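Local coordinates for multicopper oxidase (PDB 6TTD), which probably couples oxidation of metal ions or aromatic substrates at a type 1 copper to reduction of dioxygen at a trinuclear copper cluster, here as a laboratory-evolved variant, at residues Thr70-Ile75 with Val233-Asn238; His159-Gly164 with Glu513-Gly518; Gly225-Thr230 with Gly354-Ser359; Pro260-Leu265 with Glu292-Pro297. All coordinates share one frame; numbering follows the deposited sequence.

Contact 1. Residues Thr70-Ile75 with Val233-Asn238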
loop_
_atom_site.group_PDB
_atom_site.type_symbol
_atom_site.label_atom_id
_atom_site.label_comp_id
_atom_site.label_asym_id
_atom_site.label_seq_id
_atom_site.Cartn_x
_atom_site.Cartn_y
_atom_site.Cartn_z
ATOM N N THR A 70 12.103 19.694 0.340
ATOM C CA THR A 70 13.096 19.998 1.357
ATOM C C THR A 70 14.363 19.284 0.921
ATOM O O THR A 70 14.398 18.674 -0.151
ATOM C CB THR A 70 12.585 19.598 2.769
ATOM O OG1 THR A 70 13.418 20.197 3.750
ATOM C CG2 THR A 70 12.562 18.066 2.979
ATOM N N THR A 71 15.376 19.304 1.779
ATOM C CA THR A 71 16.618 18.576 1.568
ATOM C C THR A 71 16.814 17.615 2.726
ATOM O O THR A 71 16.722 18.023 3.899
ATOM C CB THR A 71 17.808 19.525 1.511
ATOM O OG1 THR A 71 17.722 20.284 0.306
ATOM C CG2 THR A 71 19.104 18.745 1.573
ATOM N N LEU A 72 17.097 16.348 2.403
ATOM C CA LEU A 72 17.226 15.313 3.417
ATOM C C LEU A 72 18.544 14.601 3.217
ATOM O O LEU A 72 19.083 14.543 2.106
ATOM C CB LEU A 72 16.048 14.320 3.326
ATOM C CG LEU A 72 14.633 14.854 3.504
ATOM C CD1 LEU A 72 13.676 13.717 3.153
ATOM C CD2 LEU A 72 14.424 15.194 4.947
ATOM N N GLU A 73 19.072 14.065 4.294
ATOM C CA GLU A 73 20.261 13.228 4.195
ATOM C C GLU A 73 19.787 11.796 4.140
ATOM O O GLU A 73 19.412 11.231 5.173
ATOM C CB GLU A 73 21.211 13.417 5.361
ATOM C CG GLU A 73 22.404 12.420 5.245
ATOM C CD GLU A 73 23.438 12.604 6.366
ATOM O OE1 GLU A 73 23.036 12.898 7.505
ATOM O OE2 GLU A 73 24.652 12.498 6.097
ATOM N N VAL A 74 19.778 11.219 2.931
ATOM C CA VAL A 74 19.343 9.835 2.728
ATOM C C VAL A 74 20.561 8.931 2.582
ATOM O O VAL A 74 20.678 7.922 3.283
ATOM C CB VAL A 74 18.419 9.709 1.496
ATOM C CG1 VAL A 74 18.016 8.235 1.261
ATOM C CG2 VAL A 74 17.188 10.609 1.670
ATOM N N ILE A 75 21.431 9.256 1.631
ATOM C CA ILE A 75 22.752 8.636 1.521
ATOM C C ILE A 75 23.685 9.368 2.469
ATOM O O ILE A 75 23.760 10.604 2.411
ATOM C CB ILE A 75 23.294 8.716 0.077
ATOM C CG1 ILE A 75 22.302 8.198 -1.003
ATOM C CG2 ILE A 75 24.642 8.016 -0.031
ATOM C CD1 ILE A 75 21.642 6.899 -0.732
ATOM N N VAL A 233 14.536 1.063 3.339
ATOM C CA VAL A 233 13.433 0.780 4.244
ATOM C C VAL A 233 13.309 2.032 5.102
ATOM O O VAL A 233 14.307 2.498 5.683
ATOM C CB VAL A 233 13.641 -0.475 5.107
ATOM C CG1 VAL A 233 12.397 -0.762 6.011
ATOM C CG2 VAL A 233 13.990 -1.661 4.241
ATOM N N ASN A 234 12.129 2.629 5.090
ATOM C CA ASN A 234 11.917 3.885 5.788
ATOM C C ASN A 234 12.979 4.912 5.405
ATOM O O ASN A 234 13.508 5.613 6.269
ATOM C CB ASN A 234 11.891 3.676 7.323
ATOM C CG ASN A 234 10.824 2.632 7.755
ATOM O OD1 ASN A 234 9.845 2.381 7.015
ATOM N ND2 ASN A 234 10.965 2.106 8.964
ATOM N N LEU A 235 13.272 5.001 4.102
ATOM C CA LEU A 235 14.242 5.934 3.545
ATOM C C LEU A 235 15.647 5.707 4.119
ATOM O O LEU A 235 16.470 6.640 4.159
ATOM C CB LEU A 235 13.809 7.382 3.762
ATOM C CG LEU A 235 13.012 8.086 2.687
ATOM C CD1 LEU A 235 13.155 9.575 2.886
ATOM C CD2 LEU A 235 13.478 7.758 1.295
ATOM N N THR A 236 15.913 4.485 4.587
ATOM C CA THR A 236 17.204 4.102 5.145
ATOM C C THR A 236 17.838 3.115 4.193
ATOM O O THR A 236 17.241 2.058 3.938
ATOM C CB THR A 236 17.077 3.442 6.516
ATOM O OG1 THR A 236 16.140 4.128 7.345
ATOM C CG2 THR A 236 18.425 3.473 7.198
ATOM N N PRO A 237 19.017 3.399 3.672
ATOM C CA PRO A 237 19.696 2.448 2.798
ATOM C C PRO A 237 20.448 1.424 3.631
ATOM O O PRO A 237 20.878 1.702 4.755
ATOM C CB PRO A 237 20.654 3.351 1.992
ATOM C CG PRO A 237 20.924 4.514 2.903
ATOM C CD PRO A 237 19.709 4.702 3.772
ATOM N N ASN A 238 20.587 0.216 3.090
ATOM C CA ASN A 238 21.380 -0.852 3.705
ATOM C C ASN A 238 21.160 -0.963 5.233
ATOM O O ASN A 238 22.120 -0.884 6.007
ATOM C CB ASN A 238 22.861 -0.644 3.384
ATOM C CG ASN A 238 23.748 -1.867 3.754
ATOM O OD1 ASN A 238 23.231 -2.989 3.976
ATOM N ND2 ASN A 238 25.097 -1.661 3.774
HETATM O O HOH W 1 16.715 9.599 5.909
HETATM O O HOH W 2 18.836 7.784 5.981
#
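Val74 and Leu235 carry most of this small surface contact, and they show how a strand end and a turn can meet without a direct polar bond. With CG1 of Val74 anti to its backbone N (chi1 178°), that methyl packs on Leu235 O at 3.7 Å, while CG2, beside the N, faces Leu235 CD1 at 4.3 Å. Leu72 extends the apolar patch: its CD1 lies 4.2 Å from Leu235 CD1, and the two leucine side chains cross at about a right angle. Further along, the Pro237 ring comes up to the backbone, CD 3.4 Å from Val74 O, and Ile75, whose CB points away, curls its CD1 back to 4.4 Å from Pro237 CG.

Water supplies the polar link. One molecule lies 3.3 Å from Val74 O and is also placed to donate to Leu235 O, though it has more acceptors around it than protons, so this bridge may hold only part of the time.

The second shell fixes both partners. Met82 of strand 80-87 touches Leu72, Val74 and Leu235, adding to the apolar patch, and Phe210 packs on Val74 and Ile75. Asn234 is anchored through ND2 to Asn50 O and Pro202 O and through OD1 to Ile204 N. Val233 and Thr236 exchange paired backbone bonds, Thr236 N to Val233 O measuring 2.8 Å, and enclose a type I' turn in which Asn234 and Leu235 both have positive phi. Leu235 is thus a hairpin-tip residue, projecting from what is probably the second cupredoxin domain onto the strand end of the first, as neighbouring domains pack in multicopper oxidases.

Contact 2. Residues His159-Gly164 with Glu513-Gly518; sequences HPHPHG and EHHDEG. With CU (copper (II) ion), chain C; CU (copper (II) ion), chain F; CU (copper (II) ion), chain D.
His161 and His515 bring together two histidine-rich copper-binding segments of the multicopper oxidase fold. In 159-164, His159 binds a type 3 copper through NE2 at 2.0 Å, with His120 and His510 among its other ligands. Its ND1 proton goes to Pro160 O at 2.7 Å, in the ring plane, fixing the ring's rotation. His161 ligates the second type 3 copper through NE2, alongside His456 and His508, and turns its CE1-ND1 side to His515: CE1 lies 3.3 Å from His515 NE2, the planes obliquely inclined at 80°. Pro162 O comes next, in the plane of the His515 ring at its CE1 edge. The rotation of His515 is fixed by ND1, which donates in the plane of its own ring to Asp516 OD1 at 3.0 Å. His514 binds the type 1 copper with His451 and Cys509, so helix 512-516 supplies one copper ligand and packs the next histidine against another. At His163, NE2 and Asp516 O share a water. Gly164 closes the segment: its N is bonded to a water that donates to His515 O, and its O sits 3.3 Å from CG of Asp516, whose OD2 accepts from Gly167 N.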
loop_
_atom_site.group_PDB
_atom_site.type_symbol
_atom_site.label_atom_id
_atom_site.label_comp_id
_atom_site.label_asym_id
_atom_site.label_seq_id
_atom_site.Cartn_x
_atom_site.Cartn_y
_atom_site.Cartn_z
ATOM N N HIS A 159 -0.870 8.809 0.003
ATOM C CA HIS A 159 0.059 9.189 -1.046
ATOM C C HIS A 159 -0.688 10.048 -2.069
ATOM O O HIS A 159 -1.920 10.047 -2.083
ATOM C CB HIS A 159 0.686 7.946 -1.694
ATOM C CG HIS A 159 -0.268 7.109 -2.489
ATOM N ND1 HIS A 159 -0.782 7.523 -3.703
ATOM C CD2 HIS A 159 -0.755 5.854 -2.284
ATOM C CE1 HIS A 159 -1.575 6.574 -4.199
ATOM N NE2 HIS A 159 -1.558 5.545 -3.370
ATOM N N PRO A 160 0.031 10.777 -2.940
ATOM C CA PRO A 160 -0.645 11.664 -3.906
ATOM C C PRO A 160 -1.322 10.881 -5.036
ATOM O O PRO A 160 -1.006 9.716 -5.309
ATOM C CB PRO A 160 0.492 12.527 -4.476
ATOM C CG PRO A 160 1.720 11.631 -4.326
ATOM C CD PRO A 160 1.500 10.866 -3.028
ATOM N N HIS A 161 -2.233 11.562 -5.738
ATOM C CA HIS A 161 -2.971 10.886 -6.806
ATOM C C HIS A 161 -3.245 11.800 -8.006
ATOM O O HIS A 161 -4.322 11.678 -8.613
ATOM C CB HIS A 161 -4.302 10.360 -6.201
ATOM C CG HIS A 161 -4.708 9.006 -6.708
ATOM N ND1 HIS A 161 -5.072 8.779 -8.018
ATOM C CD2 HIS A 161 -4.815 7.808 -6.073
ATOM C CE1 HIS A 161 -5.352 7.490 -8.173
ATOM N NE2 HIS A 161 -5.238 6.884 -7.002
ATOM N N PRO A 162 -2.365 12.752 -8.379
ATOM C CA PRO A 162 -2.674 13.592 -9.559
ATOM C C PRO A 162 -2.666 12.758 -10.831
ATOM O O PRO A 162 -1.868 11.830 -10.982
ATOM C CB PRO A 162 -1.534 14.617 -9.595
ATOM C CG PRO A 162 -0.355 13.845 -9.050
ATOM C CD PRO A 162 -1.018 13.075 -7.850
ATOM N N HIS A 163 -3.563 13.092 -11.751
ATOM C CA HIS A 163 -3.517 12.598 -13.141
ATOM C C HIS A 163 -2.110 12.642 -13.700
ATOM O O HIS A 163 -1.473 13.693 -13.673
ATOM C CB HIS A 163 -4.426 13.501 -13.972
ATOM C CG HIS A 163 -4.521 13.130 -15.408
ATOM N ND1 HIS A 163 -5.038 13.988 -16.351
ATOM C CD2 HIS A 163 -4.198 11.992 -16.066
ATOM C CE1 HIS A 163 -5.034 13.392 -17.534
ATOM N NE2 HIS A 163 -4.522 12.182 -17.389
ATOM N N GLY A 164 -1.610 11.501 -14.160
ATOM C CA GLY A 164 -0.368 11.416 -14.910
ATOM C C GLY A 164 0.911 11.676 -14.142
ATOM O O GLY A 164 2.004 11.525 -14.710
ATOM N N GLU A 513 3.646 3.982 -12.915
ATOM C CA GLU A 513 3.789 4.392 -14.325
ATOM C C GLU A 513 2.619 3.900 -15.193
ATOM O O GLU A 513 2.206 4.605 -16.134
ATOM C CB GLU A 513 5.103 3.878 -14.898
ATOM C CG GLU A 513 6.393 4.616 -14.364
ATOM C CD GLU A 513 6.653 4.375 -12.877
ATOM O OE1 GLU A 513 6.423 3.227 -12.390
ATOM O OE2 GLU A 513 7.076 5.329 -12.172
ATOM N N HIS A 514 2.055 2.703 -14.900
ATOM C CA HIS A 514 0.857 2.276 -15.622
ATOM C C HIS A 514 -0.304 3.186 -15.290
ATOM O O HIS A 514 -1.026 3.638 -16.178
ATOM C CB HIS A 514 0.486 0.837 -15.262
ATOM C CG HIS A 514 1.516 -0.150 -15.701
ATOM N ND1 HIS A 514 1.366 -1.516 -15.552
ATOM C CD2 HIS A 514 2.726 0.037 -16.282
ATOM C CE1 HIS A 514 2.436 -2.125 -16.031
ATOM N NE2 HIS A 514 3.274 -1.208 -16.481
ATOM N N HIS A 515 -0.519 3.440 -13.994
ATOM C CA HIS A 515 -1.518 4.432 -13.594
ATOM C C HIS A 515 -1.308 5.733 -14.360
ATOM O O HIS A 515 -2.242 6.248 -14.990
ATOM C CB HIS A 515 -1.459 4.687 -12.069
ATOM C CG HIS A 515 -2.180 5.929 -11.642
ATOM N ND1 HIS A 515 -1.632 7.191 -11.762
ATOM C CD2 HIS A 515 -3.416 6.103 -11.122
ATOM C CE1 HIS A 515 -2.497 8.094 -11.334
ATOM N NE2 HIS A 515 -3.593 7.459 -10.942
ATOM N N ASP A 516 -0.072 6.255 -14.362
ATOM C CA ASP A 516 0.145 7.544 -15.020
ATOM C C ASP A 516 -0.138 7.469 -16.511
ATOM O O ASP A 516 -0.481 8.484 -17.119
ATOM C CB ASP A 516 1.566 8.065 -14.782
ATOM C CG ASP A 516 1.785 8.505 -13.336
ATOM O OD1 ASP A 516 0.788 8.703 -12.590
ATOM O OD2 ASP A 516 2.962 8.709 -12.938
ATOM N N GLU A 517 0.074 6.323 -17.133
ATOM C CA GLU A 517 -0.176 6.243 -18.567
ATOM C C GLU A 517 -1.626 6.019 -18.885
ATOM O O GLU A 517 -1.963 5.866 -20.056
ATOM C CB GLU A 517 0.640 5.128 -19.221
ATOM C CG GLU A 517 2.110 5.446 -19.263
ATOM C CD GLU A 517 2.988 4.210 -19.361
ATOM O OE1 GLU A 517 4.238 4.366 -19.224
ATOM O OE2 GLU A 517 2.428 3.093 -19.524
ATOM N N GLY A 518 -2.467 5.921 -17.870
ATOM C CA GLY A 518 -3.884 5.813 -18.077
ATOM C C GLY A 518 -4.475 4.457 -17.828
ATOM O O GLY A 518 -5.630 4.233 -18.200
HETATM CU CU CU C . -0.149 -2.419 -14.650
HETATM CU CU CU F . -2.192 3.597 -3.451
HETATM CU CU CU D . -5.744 4.996 -6.603
HETATM O O HOH W 3 -3.519 9.092 -17.962
HETATM O O HOH W 4 -3.150 9.293 -14.741
#

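Contact 3. Residues Gly225-Thr230 with Gly354-Ser359; sequences GFWGDT and GMADNS
Beside the type 1 copper region, where the nearest atom of Gly225 is about 8 Å from the copper, Trp227 forms a platform for Met355, Ala356 and Asp357, residues that follow shortly after an unmodelled, methionine-rich stretch of the chain. Ala356 sits squarely on the indole: its CA is 3.6 Å from the centroid of the five-membered ring and 14° off the ring normal, a CH-pi contact, while CB reaches CE2 of Trp227 at 3.5 Å. The chain then runs on across the same face, so that Asp357 N hangs over the six-membered part, offset toward its rim, and Asp357 O comes 3.3 Å from Trp227 CZ3. The indole is steadied by NE1, which donates to Met224 O.

Met355 works at the other end. Its CG lies 3.3 Å from Gly225 O, and beyond it the chain bends about the CG-SD bond, swinging CE toward the Phe226 ring. Its SD makes an oblique Met-aromatic contact with that ring, centroid 5.1 Å away, and CE packs against Phe226 CD1. A water joins the two loops by donating to Gly225 O and accepting from Met355 N.

Here an Asx turn shapes the partner loop: Asp357 OD1 accepts from Ser359 N at 2.9 Å, nearly straight at 168°, through its anti lone pair. The other oxygen, OD2, lies 3.8 Å from Trp227 CE3, the carboxylate plane turned 72° against the ring. That oxygen is engaged in a salt bridge with Arg259, whose side chain also packs on Trp227.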
loop_
_atom_site.group_PDB
_atom_site.type_symbol
_atom_site.label_atom_id
_atom_site.label_comp_id
_atom_site.label_asym_id
_atom_site.label_seq_id
_atom_site.Cartn_x
_atom_site.Cartn_y
_atom_site.Cartn_z
ATOM N N GLY A 225 7.244 0.009 -15.795
ATOM C CA GLY A 225 7.341 0.963 -14.711
ATOM C C GLY A 225 8.794 1.237 -14.327
ATOM O O GLY A 225 9.759 0.768 -14.970
ATOM N N PHE A 226 8.949 1.981 -13.233
ATOM C CA PHE A 226 10.276 2.435 -12.775
ATOM C C PHE A 226 10.886 1.447 -11.779
ATOM O O PHE A 226 10.243 1.088 -10.802
ATOM C CB PHE A 226 10.245 3.818 -12.100
ATOM C CG PHE A 226 11.590 4.199 -11.482
ATOM C CD1 PHE A 226 12.595 4.771 -12.263
ATOM C CD2 PHE A 226 11.872 3.885 -10.158
ATOM C CE1 PHE A 226 13.835 5.064 -11.710
ATOM C CE2 PHE A 226 13.132 4.164 -9.598
ATOM C CZ PHE A 226 14.080 4.764 -10.351
ATOM N N TRP A 227 12.155 1.080 -11.986
ATOM C CA TRP A 227 12.848 0.157 -11.104
ATOM C C TRP A 227 14.149 0.798 -10.660
ATOM O O TRP A 227 14.952 1.222 -11.508
ATOM C CB TRP A 227 13.115 -1.169 -11.845
ATOM C CG TRP A 227 11.860 -1.903 -12.203
ATOM C CD1 TRP A 227 10.847 -1.450 -13.011
ATOM C CD2 TRP A 227 11.449 -3.210 -11.745
ATOM N NE1 TRP A 227 9.840 -2.380 -13.068
ATOM C CE2 TRP A 227 10.184 -3.477 -12.320
ATOM C CE3 TRP A 227 12.027 -4.184 -10.899
ATOM C CZ2 TRP A 227 9.489 -4.689 -12.092
ATOM C CZ3 TRP A 227 11.334 -5.392 -10.685
ATOM C CH2 TRP A 227 10.085 -5.627 -11.273
ATOM N N GLY A 228 14.386 0.823 -9.346
ATOM C CA GLY A 228 15.540 1.488 -8.794
ATOM C C GLY A 228 16.666 0.532 -8.448
ATOM O O GLY A 228 16.474 -0.674 -8.289
ATOM N N ASP A 229 17.871 1.077 -8.298
ATOM C CA ASP A 229 18.966 0.169 -8.002
ATOM C C ASP A 229 19.346 0.133 -6.523
ATOM O O ASP A 229 20.111 -0.743 -6.133
ATOM C CB ASP A 229 20.185 0.468 -8.926
ATOM C CG ASP A 229 20.722 1.867 -8.783
ATOM O OD1 ASP A 229 20.442 2.518 -7.741
ATOM O OD2 ASP A 229 21.458 2.297 -9.703
ATOM N N THR A 230 18.707 0.940 -5.676
ATOM C CA THR A 230 18.982 1.015 -4.246
ATOM C C THR A 230 17.724 0.740 -3.438
ATOM O O THR A 230 16.696 1.414 -3.627
ATOM C CB THR A 230 19.520 2.415 -3.909
ATOM O OG1 THR A 230 20.702 2.633 -4.683
ATOM C CG2 THR A 230 19.852 2.588 -2.432
ATOM N N GLY A 354 11.774 -2.439 -21.284
ATOM C CA GLY A 354 11.520 -2.195 -19.869
ATOM C C GLY A 354 12.814 -2.141 -19.080
ATOM O O GLY A 354 13.887 -2.439 -19.581
ATOM N N MET A 355 12.705 -1.688 -17.833
ATOM C CA MET A 355 13.845 -1.626 -16.918
ATOM C C MET A 355 13.749 -2.632 -15.754
ATOM O O MET A 355 14.477 -2.493 -14.756
ATOM C CB MET A 355 14.054 -0.181 -16.442
ATOM C CG MET A 355 13.017 0.356 -15.558
ATOM S SD MET A 355 13.168 2.168 -15.494
ATOM C CE MET A 355 14.822 2.526 -14.862
ATOM N N ALA A 356 12.850 -3.621 -15.843
ATOM C CA ALA A 356 12.619 -4.569 -14.754
ATOM C C ALA A 356 13.771 -5.549 -14.590
ATOM O O ALA A 356 14.549 -5.813 -15.509
ATOM C CB ALA A 356 11.344 -5.374 -15.005
ATOM N N ASP A 357 13.882 -6.101 -13.399
ATOM C CA ASP A 357 14.779 -7.221 -13.180
ATOM C C ASP A 357 14.052 -8.251 -12.324
ATOM O O ASP A 357 12.934 -8.026 -11.842
ATOM C CB ASP A 357 16.084 -6.801 -12.514
ATOM C CG ASP A 357 15.867 -6.313 -11.106
ATOM O OD1 ASP A 357 15.781 -7.191 -10.215
ATOM O OD2 ASP A 357 15.730 -5.074 -10.906
ATOM N N ASN A 358 14.675 -9.411 -12.189
ATOM C CA ASN A 358 14.122 -10.537 -11.436
ATOM C C ASN A 358 15.185 -11.039 -10.470
ATOM O O ASN A 358 15.335 -12.247 -10.254
ATOM C CB ASN A 358 13.643 -11.653 -12.386
ATOM C CG ASN A 358 12.712 -12.691 -11.724
ATOM O OD1 ASN A 358 11.951 -12.421 -10.782
ATOM N ND2 ASN A 358 12.832 -13.914 -12.196
ATOM N N SER A 359 15.971 -10.116 -9.934
ATOM C CA SER A 359 17.119 -10.540 -9.154
ATOM C C SER A 359 16.764 -10.708 -7.681
ATOM O O SER A 359 15.709 -10.277 -7.198
ATOM C CB SER A 359 18.261 -9.554 -9.320
ATOM O OG SER A 359 17.755 -8.266 -9.096
HETATM O O HOH W 5 10.129 -0.393 -17.475
#

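Contact 4. Residues Pro260-Leu265 with Glu292-Pro297; sequences PYRLAL and EILVAP
Tyr261 with Val295, and Leu263 with Ile293, are hydrogen-bonded pairs of a short antiparallel ladder, and the N and O that these four residues turn across it are all paired. Tyr261 N gives its proton to Val295 O at 3.0 Å, and Val295 N returns one to Tyr261 O at 2.8 Å. The same exchange follows two residues on, with Leu263 N to Ile293 O at 2.7 Å and Ile293 N to Leu263 O at 2.9 Å. Val295 O has a second N-H donor, Asn254 ND2, and CA-H groups also approach the ladder carbonyls. On the other edge of strand 261-267, Arg262 N bonds to Asn320 OD1.

Between these pairs lies the non-hydrogen-bonded pair Arg262-Leu294. Arg262 bends at CD (chi3 -62°), bringing NH1 within 2.9 Å of Glu292 OE1 in a salt bridge that meets the oxygen from above the carboxylate plane. Leu294 CD1 covers one face of the guanidinium, 3.6 Å from NH2. The remaining nitrogens are used too: NH2 by His323 O, NE by Pro322 O. Glu292 OE2 is salt-bridged to Arg271, so its charge is shared between two arginines. On the opposite face, Leu263 and Ile293 pack toward Ile252 of strand 247-254. An antiparallel ladder packed on one face against another strand in this way fits the beta-sandwich of a cupredoxin domain, probably the middle one.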
loop_
_atom_site.group_PDB
_atom_site.type_symbol
_atom_site.label_atom_id
_atom_site.label_comp_id
_atom_site.label_asym_id
_atom_site.label_seq_id
_atom_site.Cartn_x
_atom_site.Cartn_y
_atom_site.Cartn_z
ATOM N N PRO A 260 7.901 -5.508 -7.270
ATOM C CA PRO A 260 7.346 -6.356 -6.213
ATOM C C PRO A 260 8.481 -7.074 -5.500
ATOM O O PRO A 260 9.570 -7.206 -6.047
ATOM C CB PRO A 260 6.472 -7.347 -7.002
ATOM C CG PRO A 260 7.338 -7.623 -8.286
ATOM C CD PRO A 260 8.066 -6.260 -8.555
ATOM N N TYR A 261 8.221 -7.509 -4.245
ATOM C CA TYR A 261 9.216 -8.196 -3.412
ATOM C C TYR A 261 8.686 -9.582 -3.044
ATOM O O TYR A 261 7.501 -9.735 -2.726
ATOM C CB TYR A 261 9.537 -7.392 -2.100
ATOM C CG TYR A 261 10.015 -5.995 -2.407
ATOM C CD1 TYR A 261 9.117 -4.946 -2.551
ATOM C CD2 TYR A 261 11.348 -5.759 -2.697
ATOM C CE1 TYR A 261 9.535 -3.688 -2.925
ATOM C CE2 TYR A 261 11.790 -4.464 -3.056
ATOM C CZ TYR A 261 10.867 -3.443 -3.153
ATOM O OH TYR A 261 11.275 -2.189 -3.524
ATOM N N ARG A 262 9.573 -10.587 -3.074
ATOM C CA ARG A 262 9.281 -11.922 -2.545
ATOM C C ARG A 262 10.205 -12.083 -1.343
ATOM O O ARG A 262 11.393 -12.391 -1.518
ATOM C CB ARG A 262 9.484 -13.010 -3.588
ATOM C CG ARG A 262 9.019 -14.370 -3.079
ATOM C CD ARG A 262 9.257 -15.484 -4.145
ATOM N NE ARG A 262 8.471 -15.204 -5.346
ATOM C CZ ARG A 262 7.169 -15.482 -5.490
ATOM N NH1 ARG A 262 6.481 -16.062 -4.494
ATOM N NH2 ARG A 262 6.535 -15.169 -6.627
ATOM N N LEU A 263 9.674 -11.805 -0.123
ATOM C CA LEU A 263 10.502 -11.622 1.063
ATOM C C LEU A 263 10.525 -12.857 1.943
ATOM O O LEU A 263 9.469 -13.448 2.236
ATOM C CB LEU A 263 9.995 -10.448 1.911
ATOM C CG LEU A 263 9.994 -9.074 1.200
ATOM C CD1 LEU A 263 9.168 -8.056 2.067
ATOM C CD2 LEU A 263 11.430 -8.620 0.948
ATOM N N ALA A 264 11.726 -13.195 2.418
ATOM C CA ALA A 264 11.932 -14.266 3.394
ATOM C C ALA A 264 12.883 -13.745 4.460
ATOM O O ALA A 264 13.602 -12.754 4.247
ATOM C CB ALA A 264 12.506 -15.543 2.737
ATOM N N LEU A 265 12.935 -14.468 5.586
ATOM C CA LEU A 265 13.875 -14.173 6.673
ATOM C C LEU A 265 14.902 -15.289 6.737
ATOM O O LEU A 265 14.548 -16.430 7.080
ATOM C CB LEU A 265 13.166 -14.033 8.021
ATOM C CG LEU A 265 12.243 -12.823 8.071
ATOM C CD1 LEU A 265 11.179 -13.027 9.188
ATOM C CD2 LEU A 265 13.079 -11.566 8.304
ATOM N N GLU A 292 7.612 -17.207 3.219
ATOM C CA GLU A 292 7.879 -16.042 2.368
ATOM C C GLU A 292 6.573 -15.298 2.164
ATOM O O GLU A 292 5.498 -15.878 2.327
ATOM C CB GLU A 292 8.473 -16.430 0.996
ATOM C CG GLU A 292 7.518 -17.189 0.136
ATOM C CD GLU A 292 8.120 -17.558 -1.231
ATOM O OE1 GLU A 292 7.369 -17.612 -2.225
ATOM O OE2 GLU A 292 9.343 -17.808 -1.313
ATOM N N ILE A 293 6.676 -14.011 1.758
ATOM C CA ILE A 293 5.507 -13.239 1.316
ATOM C C ILE A 293 5.845 -12.479 0.040
ATOM O O ILE A 293 6.955 -11.949 -0.114
ATOM C CB ILE A 293 4.992 -12.262 2.379
ATOM C CG1 ILE A 293 6.095 -11.335 2.850
ATOM C CG2 ILE A 293 4.366 -13.000 3.553
ATOM C CD1 ILE A 293 5.570 -10.263 3.804
ATOM N N LEU A 294 4.858 -12.420 -0.857
ATOM C CA LEU A 294 4.925 -11.691 -2.105
ATOM C C LEU A 294 4.135 -10.399 -1.917
ATOM O O LEU A 294 2.963 -10.441 -1.547
ATOM C CB LEU A 294 4.354 -12.539 -3.243
ATOM C CG LEU A 294 4.514 -12.003 -4.688
ATOM C CD1 LEU A 294 5.994 -11.933 -5.121
ATOM C CD2 LEU A 294 3.740 -12.810 -5.736
ATOM N N VAL A 295 4.786 -9.260 -2.112
ATOM C CA VAL A 295 4.179 -7.972 -1.801
ATOM C C VAL A 295 4.379 -7.037 -2.986
ATOM O O VAL A 295 5.521 -6.655 -3.283
ATOM C CB VAL A 295 4.789 -7.348 -0.533
ATOM C CG1 VAL A 295 3.925 -6.181 -0.040
ATOM C CG2 VAL A 295 4.965 -8.421 0.503
ATOM N N ALA A 296 3.243 -6.602 -3.632
ATOM C CA ALA A 296 3.357 -5.688 -4.753
ATOM C C ALA A 296 3.040 -4.265 -4.311
ATOM O O ALA A 296 2.461 -4.056 -3.234
ATOM C CB ALA A 296 2.394 -6.095 -5.880
ATOM N N PRO A 297 3.404 -3.274 -5.124
ATOM C CA PRO A 297 3.028 -1.887 -4.821
ATOM C C PRO A 297 1.550 -1.783 -4.502
ATOM O O PRO A 297 0.714 -2.349 -5.210
ATOM C CB PRO A 297 3.376 -1.133 -6.108
ATOM C CG PRO A 297 4.475 -1.953 -6.769
ATOM C CD PRO A 297 4.111 -3.393 -6.442
#

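How the contacts relate
Contact 4 and contact 2 are buried, contact 3 is partly so, and contact 1 lies at the surface. Their chemistry follows that order only loosely: the strand pair 260-265/292-297 is knit by regular backbone bonds, the histidine segments of contact 2 are organised by copper ligation and a histidine-carboxylate bond, and contacts 1 and 3 rely on apolar packing with waters filling in. Contact 3 touches contacts 2 and 4. Its Phe226 N meets Glu513 OE1 of contact 2, and Trp227 CH2 rests 3.4 Å from Pro260 CD of contact 4. Segment 233-238 of contact 1 lies just after segment 225-230 of contact 3, although the contact centres are about 19 Å apart.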